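Local coordinates for ethanolamine utilization protein EutL (Clostridium perfringens E str. JGS1987, PDB 4TME) that forms trimeric shell tiles of the ethanolamine-utilization bacterial microcompartment and binds ethanolamine, which probably controls opening of its transport pore, at residues Tyr48-Glu53 against Asp104-Gly109; Val62-Ser67 against Glu82-Leu87; Tyr149-Pro154 against Glu174-Pro179; Val170-Phe175 against Ala185-Thr190. All coordinates share one frame; numbering follows the deposited sequence.

Contact 1: Tyr48-Glu53 against Asp104-Gly109; sequences YTALDE and DFIDSG
Phe-105 has CG anti to its backbone N (chi1 -171°), and this swings the ring out from the last turn of its helix onto residues 48-53. Ala-50 approaches the Phe-105 ring obliquely. Ala-50 CA lies 3.5 Å from Phe-105 CD2, so the ring rests almost on the helix backbone. Thr-49 has CG2 anti to the backbone N, and this methyl reaches Phe-105 CE2 at 3.6 Å. Glu-53 also starts anti (chi1 -173°) and then bends at chi2. Glu-53 CG comes to 3.8 Å from Phe-105 CD1, and the carboxylate plane is nearly parallel to the ring plane. Ile-106 CG1 touches Ala-50 CB at 3.5 Å. No hydrogen bond crosses; the closest contacts are carbon to carbon. Just past the helix end, Ser-108 OG donates to Phe-105 O at 2.7 Å, on a carbonyl lone pair, and sits over one face of the Phe-105 ring. Polar ends turn to other partners: Thr-49 OG1 bonds to Asp-45 O and Tyr-124 OH, and Glu-53 OE1 pairs with Lys-56. The contact joins helices 44-57 and 92-106 of the first BMC domain. From helix 44-57, Tyr-48 and Leu-51 pack on strands 61-67 and 83-89.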
loop_
_atom_site.group_PDB
_atom_site.type_symbol
_atom_site.label_atom_id
_atom_site.label_comp_id
_atom_site.label_asym_id
_atom_site.label_seq_id
_atom_site.Cartn_x
_atom_site.Cartn_y
_atom_site.Cartn_z
ATOM N N TYR C 48 6.321 -8.233 -15.754
ATOM C CA TYR C 48 6.164 -9.626 -15.327
ATOM C C TYR C 48 6.095 -10.571 -16.538
ATOM O O TYR C 48 6.644 -11.693 -16.516
ATOM C CB TYR C 48 4.895 -9.778 -14.472
ATOM C CG TYR C 48 4.959 -9.021 -13.156
ATOM C CD1 TYR C 48 6.146 -8.939 -12.429
ATOM C CD2 TYR C 48 3.852 -8.344 -12.681
ATOM C CE1 TYR C 48 6.202 -8.217 -11.224
ATOM C CE2 TYR C 48 3.889 -7.632 -11.484
ATOM C CZ TYR C 48 5.074 -7.590 -10.753
ATOM O OH TYR C 48 5.143 -6.900 -9.557
ATOM N N THR C 49 5.418 -10.123 -17.596
ATOM C CA THR C 49 5.315 -10.913 -18.813
ATOM C C THR C 49 6.701 -11.028 -19.467
ATOM O O THR C 49 7.068 -12.093 -20.006
ATOM C CB THR C 49 4.299 -10.288 -19.813
ATOM O OG1 THR C 49 3.045 -10.096 -19.148
ATOM C CG2 THR C 49 4.061 -11.186 -21.019
ATOM N N ALA C 50 7.450 -9.924 -19.441
ATOM C CA ALA C 50 8.804 -9.900 -20.002
ATOM C C ALA C 50 9.773 -10.806 -19.245
ATOM O O ALA C 50 10.628 -11.468 -19.866
ATOM C CB ALA C 50 9.319 -8.485 -20.027
ATOM N N LEU C 51 9.674 -10.818 -17.918
ATOM C CA LEU C 51 10.504 -11.691 -17.091
ATOM C C LEU C 51 10.203 -13.160 -17.379
ATOM O O LEU C 51 11.102 -14.004 -17.409
ATOM C CB LEU C 51 10.272 -11.390 -15.601
ATOM C CG LEU C 51 10.828 -10.034 -15.140
ATOM C CD1 LEU C 51 10.221 -9.644 -13.787
ATOM C CD2 LEU C 51 12.352 -10.081 -15.082
ATOM N N ASP C 52 8.934 -13.481 -17.595
ATOM C CA ASP C 52 8.582 -14.829 -18.016
ATOM C C ASP C 52 9.219 -15.173 -19.364
ATOM O O ASP C 52 9.756 -16.267 -19.556
ATOM C CB ASP C 52 7.054 -14.981 -18.073
ATOM C CG ASP C 52 6.637 -16.405 -18.360
ATOM O OD1 ASP C 52 6.954 -17.270 -17.520
ATOM O OD2 ASP C 52 5.987 -16.660 -19.394
ATOM N N GLU C 53 9.201 -14.222 -20.288
ATOM C CA GLU C 53 9.850 -14.428 -21.568
ATOM C C GLU C 53 11.347 -14.687 -21.355
ATOM O O GLU C 53 11.924 -15.548 -22.041
ATOM C CB GLU C 53 9.601 -13.220 -22.471
ATOM C CG GLU C 53 10.072 -13.381 -23.892
ATOM C CD GLU C 53 9.256 -14.395 -24.698
ATOM O OE1 GLU C 53 8.008 -14.535 -24.554
ATOM O OE2 GLU C 53 9.895 -15.064 -25.498
ATOM N N ASP C 104 14.126 -6.505 -24.455
ATOM C CA ASP C 104 13.596 -6.565 -25.807
ATOM C C ASP C 104 12.087 -6.808 -25.795
ATOM O O ASP C 104 11.361 -6.248 -26.626
ATOM C CB ASP C 104 14.301 -7.636 -26.616
ATOM C CG ASP C 104 15.716 -7.246 -26.989
ATOM O OD1 ASP C 104 16.156 -6.091 -26.734
ATOM O OD2 ASP C 104 16.402 -8.122 -27.525
ATOM N N PHE C 105 11.606 -7.617 -24.854
ATOM C CA PHE C 105 10.175 -7.878 -24.792
ATOM C C PHE C 105 9.407 -6.628 -24.375
ATOM O O PHE C 105 8.353 -6.322 -24.933
ATOM C CB PHE C 105 9.834 -9.019 -23.832
ATOM C CG PHE C 105 8.390 -9.443 -23.922
ATOM C CD1 PHE C 105 7.991 -10.363 -24.885
ATOM C CD2 PHE C 105 7.441 -8.884 -23.099
ATOM C CE1 PHE C 105 6.659 -10.740 -24.991
ATOM C CE2 PHE C 105 6.104 -9.253 -23.208
ATOM C CZ PHE C 105 5.725 -10.176 -24.155
ATOM N N ILE C 106 9.936 -5.890 -23.412
ATOM C CA ILE C 106 9.235 -4.715 -22.916
ATOM C C ILE C 106 9.075 -3.715 -24.045
ATOM O O ILE C 106 8.068 -3.013 -24.120
ATOM C CB ILE C 106 9.976 -4.094 -21.731
ATOM C CG1 ILE C 106 9.900 -5.054 -20.531
ATOM C CG2 ILE C 106 9.398 -2.741 -21.348
ATOM C CD1 ILE C 106 10.704 -4.627 -19.336
ATOM N N ASP C 107 10.061 -3.653 -24.923
ATOM C CA ASP C 107 9.983 -2.708 -26.043
ATOM C C ASP C 107 9.424 -3.326 -27.332
ATOM O O ASP C 107 9.607 -2.771 -28.406
ATOM C CB ASP C 107 11.361 -2.102 -26.308
ATOM C CG ASP C 107 11.277 -0.718 -26.974
ATOM O OD1 ASP C 107 10.352 0.072 -26.641
ATOM O OD2 ASP C 107 12.136 -0.428 -27.835
ATOM N N SER C 108 8.704 -4.441 -27.229
ATOM C CA SER C 108 8.285 -5.194 -28.424
ATOM C C SER C 108 6.952 -4.742 -29.036
ATOM O O SER C 108 6.597 -5.188 -30.141
ATOM C CB SER C 108 8.182 -6.693 -28.118
ATOM O OG SER C 108 7.122 -6.988 -27.226
ATOM N N GLY C 109 6.232 -3.872 -28.336
ATOM C CA GLY C 109 4.926 -3.393 -28.774
ATOM C C GLY C 109 3.796 -3.791 -27.839
ATOM O O GLY C 109 2.639 -3.412 -28.039
#

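Contact 2: Val62-Ser67 against Glu82-Leu87; sequences VVYARS and EVIGIL. With ETA (ethanolamine), chain K.
Tyr-64 and Ile-86 lie side by side and point the same way from neighbouring antiparallel strands. Their CB atoms are 3.6 Å apart, and Ile-86 CD1 also touches Tyr-64 CG. Further out, Ile-84 CG2 comes to the edge of the Tyr-64 ring, 4.0 Å from Tyr-64 CE1. Val-63 crosses Ile-86 at about a right angle, CG2 to CG2. On the other face, Val-62 CG2 meets Leu-87 CD2 obliquely.

Val-63 and Tyr-64 both face Ile-86, which makes a classic beta bulge. Val-63 N gives Ile-86 O a bond of 2.9 Å, nearly along the C=O axis; the bond from Tyr-64 N to the same oxygen is weak. Ile-86 N returns to Tyr-64 O at 2.8 Å, from above the carbonyl plane. Past the bulge, Arg-66 and Ile-84 form a regular hydrogen-bonded pair.

Glu-82 precedes its strand and extends beyond CG to a bound ethanolamine. Glu-82 OE2 takes bonds from the ligand O at 2.6 Å and the ligand N at 3.0 Å, and also from Asp-44 N. The negative carboxylate probably favours a protonated amine.

Within this chain, strand 61-67 is an outer strand of the four-stranded sheet of this BMC domain. Helix 44-57 packs on Ala-65 and Val-83, strand 35-41 flanks strand 83-89, and Tyr-64 OH bonds to Pro-178 O of the second subunit.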
loop_
_atom_site.group_PDB
_atom_site.type_symbol
_atom_site.label_atom_id
_atom_site.label_comp_id
_atom_site.label_asym_id
_atom_site.label_seq_id
_atom_site.Cartn_x
_atom_site.Cartn_y
_atom_site.Cartn_z
ATOM N N VAL C 62 12.906 -16.390 -12.242
ATOM C CA VAL C 62 12.439 -15.175 -11.573
ATOM C C VAL C 62 12.371 -15.460 -10.091
ATOM O O VAL C 62 11.605 -16.335 -9.675
ATOM C CB VAL C 62 11.075 -14.738 -12.095
ATOM C CG1 VAL C 62 10.581 -13.472 -11.362
ATOM C CG2 VAL C 62 11.166 -14.526 -13.608
ATOM N N VAL C 63 13.171 -14.749 -9.297
ATOM C CA VAL C 63 13.245 -15.039 -7.865
ATOM C C VAL C 63 12.628 -13.935 -7.033
ATOM O O VAL C 63 12.428 -14.104 -5.819
ATOM C CB VAL C 63 14.700 -15.280 -7.406
ATOM C CG1 VAL C 63 15.253 -16.509 -8.121
ATOM C CG2 VAL C 63 15.581 -14.053 -7.619
ATOM N N TYR C 64 12.305 -12.820 -7.678
ATOM C CA TYR C 64 11.692 -11.690 -6.985
ATOM C C TYR C 64 10.913 -10.856 -7.982
ATOM O O TYR C 64 11.395 -10.558 -9.080
ATOM C CB TYR C 64 12.774 -10.851 -6.285
ATOM C CG TYR C 64 12.240 -9.980 -5.153
ATOM C CD1 TYR C 64 11.697 -8.740 -5.415
ATOM C CD2 TYR C 64 12.285 -10.419 -3.842
ATOM C CE1 TYR C 64 11.195 -7.930 -4.369
ATOM C CE2 TYR C 64 11.806 -9.632 -2.810
ATOM C CZ TYR C 64 11.261 -8.384 -3.089
ATOM O OH TYR C 64 10.755 -7.618 -2.037
ATOM N N ALA C 65 9.683 -10.474 -7.625
ATOM C CA ALA C 65 8.834 -9.730 -8.537
ATOM C C ALA C 65 7.739 -9.030 -7.759
ATOM O O ALA C 65 6.788 -9.687 -7.307
ATOM C CB ALA C 65 8.210 -10.676 -9.588
ATOM N N ARG C 66 7.881 -7.727 -7.564
ATOM C CA ARG C 66 6.919 -6.972 -6.750
ATOM C C ARG C 66 6.590 -5.619 -7.356
ATOM O O ARG C 66 7.456 -4.969 -7.957
ATOM C CB ARG C 66 7.453 -6.739 -5.332
ATOM C CG ARG C 66 7.659 -7.970 -4.443
ATOM C CD ARG C 66 6.347 -8.602 -4.006
ATOM N NE ARG C 66 5.411 -7.627 -3.405
ATOM C CZ ARG C 66 5.507 -7.111 -2.178
ATOM N NH1 ARG C 66 6.489 -7.462 -1.362
ATOM N NH2 ARG C 66 4.595 -6.234 -1.746
ATOM N N SER C 67 5.337 -5.202 -7.152
ATOM C CA SER C 67 4.825 -3.916 -7.595
ATOM C C SER C 67 4.894 -2.850 -6.497
ATOM O O SER C 67 4.845 -3.181 -5.308
ATOM C CB SER C 67 3.363 -4.080 -8.052
ATOM O OG SER C 67 3.301 -5.035 -9.112
ATOM N N GLU C 82 7.036 1.315 -11.009
ATOM C CA GLU C 82 6.079 0.547 -10.243
ATOM C C GLU C 82 6.359 -0.940 -10.194
ATOM O O GLU C 82 5.485 -1.731 -9.853
ATOM C CB GLU C 82 4.664 0.787 -10.779
ATOM C CG GLU C 82 4.420 0.279 -12.177
ATOM C CD GLU C 82 2.991 0.524 -12.671
ATOM O OE1 GLU C 82 2.383 1.563 -12.302
ATOM O OE2 GLU C 82 2.483 -0.331 -13.455
ATOM N N VAL C 83 7.589 -1.346 -10.488
ATOM C CA VAL C 83 7.933 -2.754 -10.391
ATOM C C VAL C 83 9.438 -2.950 -10.206
ATOM O O VAL C 83 10.240 -2.192 -10.766
ATOM C CB VAL C 83 7.467 -3.532 -11.655
ATOM C CG1 VAL C 83 8.163 -3.029 -12.928
ATOM C CG2 VAL C 83 7.648 -5.031 -11.509
ATOM N N ILE C 84 9.790 -3.954 -9.410
ATOM C CA ILE C 84 11.163 -4.457 -9.356
ATOM C C ILE C 84 11.117 -5.950 -9.660
ATOM O O ILE C 84 10.286 -6.709 -9.123
ATOM C CB ILE C 84 11.867 -4.192 -7.998
ATOM C CG1 ILE C 84 13.323 -4.723 -8.103
ATOM C CG2 ILE C 84 11.049 -4.781 -6.827
ATOM C CD1 ILE C 84 14.253 -4.219 -7.085
ATOM N N GLY C 85 11.980 -6.371 -10.585
ATOM C CA GLY C 85 12.102 -7.766 -10.940
ATOM C C GLY C 85 13.535 -8.226 -10.716
ATOM O O GLY C 85 14.471 -7.453 -10.950
ATOM N N ILE C 86 13.710 -9.453 -10.225
ATOM C CA ILE C 86 15.040 -10.026 -10.061
ATOM C C ILE C 86 15.113 -11.396 -10.701
ATOM O O ILE C 86 14.340 -12.309 -10.373
ATOM C CB ILE C 86 15.455 -10.144 -8.565
ATOM C CG1 ILE C 86 15.391 -8.771 -7.901
ATOM C CG2 ILE C 86 16.907 -10.708 -8.444
ATOM C CD1 ILE C 86 15.766 -8.740 -6.419
ATOM N N LEU C 87 16.034 -11.512 -11.651
ATOM C CA LEU C 87 16.393 -12.777 -12.274
ATOM C C LEU C 87 17.598 -13.362 -11.562
ATOM O O LEU C 87 18.473 -12.618 -11.127
ATOM C CB LEU C 87 16.747 -12.580 -13.755
ATOM C CG LEU C 87 15.621 -12.111 -14.671
ATOM C CD1 LEU C 87 16.239 -11.781 -16.036
ATOM C CD2 LEU C 87 14.586 -13.199 -14.822
HETATM C CA ETA K . -0.966 -1.580 -14.059
HETATM N N ETA K . -0.272 -1.316 -12.816
HETATM C C ETA K . -0.648 -0.509 -15.092
HETATM O O ETA K . 0.730 -0.371 -15.323
#

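Contact 3: Tyr149-Pro154 against Glu174-Pro179; sequences YLVAPP and EFFAPP. With ETA (ethanolamine), chain J.
Phe-176 leaves its strand with CG anti to the carbonyl carbon (chi1 -48°), and its ring reaches from strand 171-176 toward strand 146-152. Phe-176 CB lies 4.0 Å from both CA and C of the bound ethanolamine. Phe-176 CG is 3.6 Å from ligand CA, which lies over one face of the ring, shifted toward the rim. CD1 and CD2 also meet ligand CA, and CD2 meets ligand C as well. Phe-176 CE2 touches Tyr-149 CE1 at 3.9 Å and also meets ligand CA, and Val-151 CG2 stands a little further away. Leu-150 O approaches the ring edge near CE2, close to the ring plane. CZ, at the tip, ends near Tyr-149 CE1. The Tyr-149 and Phe-176 rings are oblique, with planes at 48°.

The two strands run nearly parallel, and their axes are 9.0 Å apart. Strand 185-191 lies between them in the antiparallel sheet of the second BMC domain. The aromatic side chain therefore spans the middle strand, and Phe-176 also packs on Leu-188 there.

Val-151 CG1 meets ligand C at 3.9 Å. The ligand is hydrogen-bonded to Thr-180 OG1 and to Asp-45 OD1, which also bonds Tyr-149 OH, so Tyr-149 probably helps to position Asp-45 from the second shell. Beyond the strands, Pro-154 and Pro-178 slide past each other in opposite directions, with their CB atoms 3.6 Å apart. Pro-153 occupies the N-cap of helix 154-167. A cis peptide bond follows Pro-178, and Pro-178 O accepts a bond from Tyr-64 OH of the third subunit.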
loop_
_atom_site.group_PDB
_atom_site.type_symbol
_atom_site.label_atom_id
_atom_site.label_comp_id
_atom_site.label_asym_id
_atom_site.label_seq_id
_atom_site.Cartn_x
_atom_site.Cartn_y
_atom_site.Cartn_z
ATOM N N TYR C 149 -3.716 -13.070 -19.623
ATOM C CA TYR C 149 -3.221 -12.209 -18.540
ATOM C C TYR C 149 -4.056 -10.937 -18.580
ATOM O O TYR C 149 -3.901 -10.119 -19.484
ATOM C CB TYR C 149 -1.724 -11.959 -18.756
ATOM C CG TYR C 149 -0.956 -11.344 -17.593
ATOM C CD1 TYR C 149 -1.569 -10.557 -16.625
ATOM C CD2 TYR C 149 0.415 -11.559 -17.487
ATOM C CE1 TYR C 149 -0.823 -9.994 -15.570
ATOM C CE2 TYR C 149 1.150 -11.016 -16.475
ATOM C CZ TYR C 149 0.544 -10.223 -15.528
ATOM O OH TYR C 149 1.302 -9.688 -14.523
ATOM N N LEU C 150 -5.006 -10.837 -17.639
ATOM C CA LEU C 150 -6.072 -9.827 -17.682
ATOM C C LEU C 150 -5.926 -8.872 -16.498
ATOM O O LEU C 150 -5.944 -9.323 -15.348
ATOM C CB LEU C 150 -7.438 -10.509 -17.634
ATOM C CG LEU C 150 -7.642 -11.617 -18.676
ATOM C CD1 LEU C 150 -9.032 -12.248 -18.555
ATOM C CD2 LEU C 150 -7.425 -11.096 -20.088
ATOM N N VAL C 151 -5.758 -7.578 -16.777
ATOM C CA VAL C 151 -5.600 -6.578 -15.722
ATOM C C VAL C 151 -6.397 -5.321 -16.051
ATOM O O VAL C 151 -6.367 -4.846 -17.169
ATOM C CB VAL C 151 -4.117 -6.194 -15.520
ATOM C CG1 VAL C 151 -3.968 -5.214 -14.349
ATOM C CG2 VAL C 151 -3.275 -7.433 -15.266
ATOM N N ALA C 152 -7.124 -4.800 -15.067
ATOM C CA ALA C 152 -7.816 -3.526 -15.222
ATOM C C ALA C 152 -8.040 -2.909 -13.848
ATOM O O ALA C 152 -7.738 -3.523 -12.832
ATOM C CB ALA C 152 -9.153 -3.724 -15.953
ATOM N N PRO C 153 -8.553 -1.670 -13.808
ATOM C CA PRO C 153 -8.825 -1.110 -12.477
ATOM C C PRO C 153 -9.920 -1.931 -11.772
ATOM O O PRO C 153 -10.591 -2.721 -12.421
ATOM C CB PRO C 153 -9.263 0.324 -12.786
ATOM C CG PRO C 153 -8.610 0.622 -14.132
ATOM C CD PRO C 153 -8.742 -0.678 -14.879
ATOM N N PRO C 154 -10.083 -1.767 -10.456
ATOM C CA PRO C 154 -10.848 -2.736 -9.653
ATOM C C PRO C 154 -12.260 -3.107 -10.157
ATOM O O PRO C 154 -12.490 -4.302 -10.335
ATOM C CB PRO C 154 -10.904 -2.048 -8.280
ATOM C CG PRO C 154 -9.582 -1.315 -8.247
ATOM C CD PRO C 154 -9.472 -0.727 -9.604
ATOM N N GLU C 174 -5.163 -17.807 -11.175
ATOM C CA GLU C 174 -4.739 -16.882 -10.142
ATOM C C GLU C 174 -5.584 -15.622 -10.213
ATOM O O GLU C 174 -5.793 -15.072 -11.299
ATOM C CB GLU C 174 -3.256 -16.530 -10.303
ATOM C CG GLU C 174 -2.702 -15.620 -9.224
ATOM C CD GLU C 174 -2.233 -16.386 -7.996
ATOM O OE1 GLU C 174 -1.059 -16.198 -7.601
ATOM O OE2 GLU C 174 -3.025 -17.169 -7.424
ATOM N N PHE C 175 -6.095 -15.194 -9.061
ATOM C CA PHE C 175 -6.958 -14.020 -8.956
ATOM C C PHE C 175 -6.150 -12.900 -8.321
ATOM O O PHE C 175 -5.577 -13.104 -7.251
ATOM C CB PHE C 175 -8.187 -14.372 -8.098
ATOM C CG PHE C 175 -9.128 -13.235 -7.827
ATOM C CD1 PHE C 175 -9.679 -12.505 -8.866
ATOM C CD2 PHE C 175 -9.523 -12.931 -6.515
ATOM C CE1 PHE C 175 -10.574 -11.470 -8.612
ATOM C CE2 PHE C 175 -10.420 -11.905 -6.256
ATOM C CZ PHE C 175 -10.953 -11.178 -7.300
ATOM N N PHE C 176 -6.070 -11.744 -8.967
ATOM C CA PHE C 176 -5.399 -10.590 -8.394
ATOM C C PHE C 176 -6.474 -9.746 -7.722
ATOM O O PHE C 176 -7.161 -8.977 -8.395
ATOM C CB PHE C 176 -4.690 -9.747 -9.458
ATOM C CG PHE C 176 -3.837 -10.539 -10.419
ATOM C CD1 PHE C 176 -2.921 -11.456 -9.964
ATOM C CD2 PHE C 176 -3.956 -10.321 -11.781
ATOM C CE1 PHE C 176 -2.114 -12.162 -10.876
ATOM C CE2 PHE C 176 -3.169 -11.030 -12.695
ATOM C CZ PHE C 176 -2.264 -11.938 -12.234
ATOM N N ALA C 177 -6.647 -9.908 -6.417
ATOM C CA ALA C 177 -7.788 -9.272 -5.752
ATOM C C ALA C 177 -7.579 -7.774 -5.576
ATOM O O ALA C 177 -6.498 -7.344 -5.165
ATOM C CB ALA C 177 -8.040 -9.928 -4.402
ATOM N N PRO C 178 -8.634 -6.970 -5.821
ATOM C CA PRO C 178 -8.460 -5.511 -5.764
ATOM C C PRO C 178 -8.391 -4.984 -4.343
ATOM O O PRO C 178 -9.255 -5.365 -3.547
ATOM C CB PRO C 178 -9.711 -4.975 -6.457
ATOM C CG PRO C 178 -10.723 -6.047 -6.296
ATOM C CD PRO C 178 -9.934 -7.338 -6.398
ATOM N N PRO C 179 -7.423 -4.125 -4.018
ATOM C CA PRO C 179 -6.318 -3.640 -4.860
ATOM C C PRO C 179 -5.084 -4.493 -4.744
ATOM O O PRO C 179 -4.751 -4.976 -3.653
ATOM C CB PRO C 179 -6.016 -2.269 -4.277
ATOM C CG PRO C 179 -6.193 -2.486 -2.816
ATOM C CD PRO C 179 -7.375 -3.486 -2.698
HETATM C CA ETA J . -1.411 -7.967 -10.794
HETATM N N ETA J . -0.117 -7.423 -11.102
HETATM C C ETA J . -2.457 -6.985 -11.276
HETATM O O ETA J . -2.418 -5.806 -10.492
#

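Contact 4: Val170-Phe175 against Ala185-Thr190; sequences VEMCEF and AGALLT
Met-172, Ala-187 and Leu-189 form the apolar centre of this beta hairpin of the second BMC domain. Met-172 starts with CG anti to the backbone N (chi1 169°) and then bends at chi2 and chi3. The bends bring Met-172 CE to Ala-187 CB at 3.8 Å and Met-172 SD to Leu-189 CD2 at 4.0 Å. Val-170 CG2 meets the other branch of Leu-189, CD1, obliquely. Phe-175 lies on the same face as Met-172, and its CD1 approaches Gly-186 O. Helix 154-167 packs on Phe-175 and Ala-187, while Lys-26 of the third subunit touches Met-172 and Phe-175.

The strands are antiparallel and carry a classic beta bulge: Cys-173 and Glu-174 both face Leu-188. Cys-173 N bonds to Leu-188 O at 3.0 Å, nearly along the C=O axis, and the bond from Glu-174 N to that oxygen is weak. Leu-188 N returns to Glu-174 O at 2.9 Å. Glu-174 bends at chi2, so its carboxylate turns off from the neighbouring strand while CB stays near Leu-188 CD1.

At the polar edge, Glu-171 and Thr-190 lie side by side and share two backbone bonds, each in the carbonyl plane. Thr-190 has OG1 anti to the backbone N, and it bonds to Ala-146 O of strand 146-152, the neighbour on the other side in the sheet. That rotation puts Thr-190 CG2 in the crowded position, 3.4 Å from Cys-173 SG.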
loop_
_atom_site.group_PDB
_atom_site.type_symbol
_atom_site.label_atom_id
_atom_site.label_comp_id
_atom_site.label_asym_id
_atom_site.label_seq_id
_atom_site.Cartn_x
_atom_site.Cartn_y
_atom_site.Cartn_z
ATOM N N VAL C 170 -12.206 -21.315 -20.516
ATOM C CA VAL C 170 -11.011 -21.056 -19.715
ATOM C C VAL C 170 -11.229 -21.332 -18.225
ATOM O O VAL C 170 -12.368 -21.324 -17.729
ATOM C CB VAL C 170 -10.539 -19.594 -19.884
ATOM C CG1 VAL C 170 -10.057 -19.364 -21.319
ATOM C CG2 VAL C 170 -11.639 -18.618 -19.497
ATOM N N GLU C 171 -10.123 -21.598 -17.531
ATOM C CA GLU C 171 -10.104 -21.889 -16.104
ATOM C C GLU C 171 -9.382 -20.791 -15.355
ATOM O O GLU C 171 -8.390 -20.244 -15.831
ATOM C CB GLU C 171 -9.395 -23.210 -15.809
ATOM C CG GLU C 171 -9.946 -24.419 -16.540
ATOM C CD GLU C 171 -9.172 -25.678 -16.203
ATOM O OE1 GLU C 171 -8.137 -25.945 -16.862
ATOM O OE2 GLU C 171 -9.594 -26.391 -15.269
ATOM N N MET C 172 -9.882 -20.489 -14.167
ATOM C CA MET C 172 -9.256 -19.555 -13.257
ATOM C C MET C 172 -7.991 -20.185 -12.674
ATOM O O MET C 172 -8.040 -21.313 -12.164
ATOM C CB MET C 172 -10.265 -19.188 -12.161
ATOM C CG MET C 172 -9.722 -18.421 -10.985
ATOM S SD MET C 172 -9.049 -16.851 -11.479
ATOM C CE MET C 172 -10.472 -15.751 -11.592
ATOM N N CYS C 173 -6.852 -19.495 -12.792
ATOM C CA CYS C 173 -5.601 -19.960 -12.194
ATOM C C CYS C 173 -5.157 -19.121 -11.000
ATOM O O CYS C 173 -4.810 -19.659 -9.943
ATOM C CB CYS C 173 -4.492 -19.963 -13.240
ATOM S SG CYS C 173 -4.869 -21.070 -14.547
ATOM N N GLU C 174 -5.163 -17.807 -11.175
ATOM C CA GLU C 174 -4.739 -16.882 -10.142
ATOM C C GLU C 174 -5.584 -15.622 -10.213
ATOM O O GLU C 174 -5.793 -15.072 -11.299
ATOM C CB GLU C 174 -3.256 -16.530 -10.303
ATOM C CG GLU C 174 -2.702 -15.620 -9.224
ATOM C CD GLU C 174 -2.233 -16.386 -7.996
ATOM O OE1 GLU C 174 -1.059 -16.198 -7.601
ATOM O OE2 GLU C 174 -3.025 -17.169 -7.424
ATOM N N PHE C 175 -6.095 -15.194 -9.061
ATOM C CA PHE C 175 -6.958 -14.020 -8.956
ATOM C C PHE C 175 -6.150 -12.900 -8.321
ATOM O O PHE C 175 -5.577 -13.104 -7.251
ATOM C CB PHE C 175 -8.187 -14.372 -8.098
ATOM C CG PHE C 175 -9.128 -13.235 -7.827
ATOM C CD1 PHE C 175 -9.679 -12.505 -8.866
ATOM C CD2 PHE C 175 -9.523 -12.931 -6.515
ATOM C CE1 PHE C 175 -10.574 -11.470 -8.612
ATOM C CE2 PHE C 175 -10.420 -11.905 -6.256
ATOM C CZ PHE C 175 -10.953 -11.178 -7.300
ATOM N N ALA C 185 -6.415 -4.895 -10.596
ATOM C CA ALA C 185 -6.951 -6.205 -10.269
ATOM C C ALA C 185 -7.025 -7.005 -11.547
ATOM O O ALA C 185 -6.770 -6.468 -12.630
ATOM C CB ALA C 185 -8.334 -6.078 -9.637
ATOM N N GLY C 186 -7.402 -8.272 -11.441
ATOM C CA GLY C 186 -7.560 -9.081 -12.643
ATOM C C GLY C 186 -7.255 -10.532 -12.360
ATOM O O GLY C 186 -7.494 -11.001 -11.246
ATOM N N ALA C 187 -6.733 -11.252 -13.352
ATOM C CA ALA C 187 -6.510 -12.682 -13.180
ATOM C C ALA C 187 -5.640 -13.245 -14.284
ATOM O O ALA C 187 -5.472 -12.630 -15.341
ATOM C CB ALA C 187 -7.837 -13.440 -13.159
ATOM N N LEU C 188 -5.121 -14.430 -14.012
ATOM C CA LEU C 188 -4.546 -15.306 -15.019
ATOM C C LEU C 188 -5.522 -16.436 -15.276
ATOM O O LEU C 188 -5.896 -17.166 -14.336
ATOM C CB LEU C 188 -3.211 -15.904 -14.566
ATOM C CG LEU C 188 -2.102 -14.934 -14.155
ATOM C CD1 LEU C 188 -0.865 -15.687 -13.634
ATOM C CD2 LEU C 188 -1.733 -14.015 -15.314
ATOM N N LEU C 189 -5.942 -16.593 -16.529
ATOM C CA LEU C 189 -6.841 -17.681 -16.912
ATOM C C LEU C 189 -6.103 -18.592 -17.875
ATOM O O LEU C 189 -5.254 -18.122 -18.618
ATOM C CB LEU C 189 -8.118 -17.171 -17.592
ATOM C CG LEU C 189 -8.823 -15.992 -16.906
ATOM C CD1 LEU C 189 -10.065 -15.591 -17.693
ATOM C CD2 LEU C 189 -9.201 -16.356 -15.466
ATOM N N THR C 190 -6.433 -19.875 -17.896
ATOM C CA THR C 190 -5.775 -20.783 -18.849
ATOM C C THR C 190 -6.774 -21.576 -19.675
ATOM O O THR C 190 -7.933 -21.734 -19.301
ATOM C CB THR C 190 -4.800 -21.756 -18.145
ATOM O OG1 THR C 190 -3.978 -22.407 -19.132
ATOM C CG2 THR C 190 -5.536 -22.831 -17.336
#

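In the fold
Contacts 1 and 2 belong to the first BMC domain, contacts 3 and 4 to the second. Contact 2 falls within the chain between the two halves of contact 1; contacts 3 and 4 follow later and share Glu-174 and Phe-175. The centres of contacts 1 and 2 are about 13 Å apart, and Tyr-48 OH probably bonds to Ser-67 OG between them. Contacts 3 and 4 are closer, about 9 Å between centres, and use one sheet. Contacts 1 and 3 are about 19 Å apart between centres, yet Tyr-48 and Thr-49 pack on Tyr-149 across the domain boundary. Ethanolamine binds near this boundary, consistent with a substrate effect on the pore.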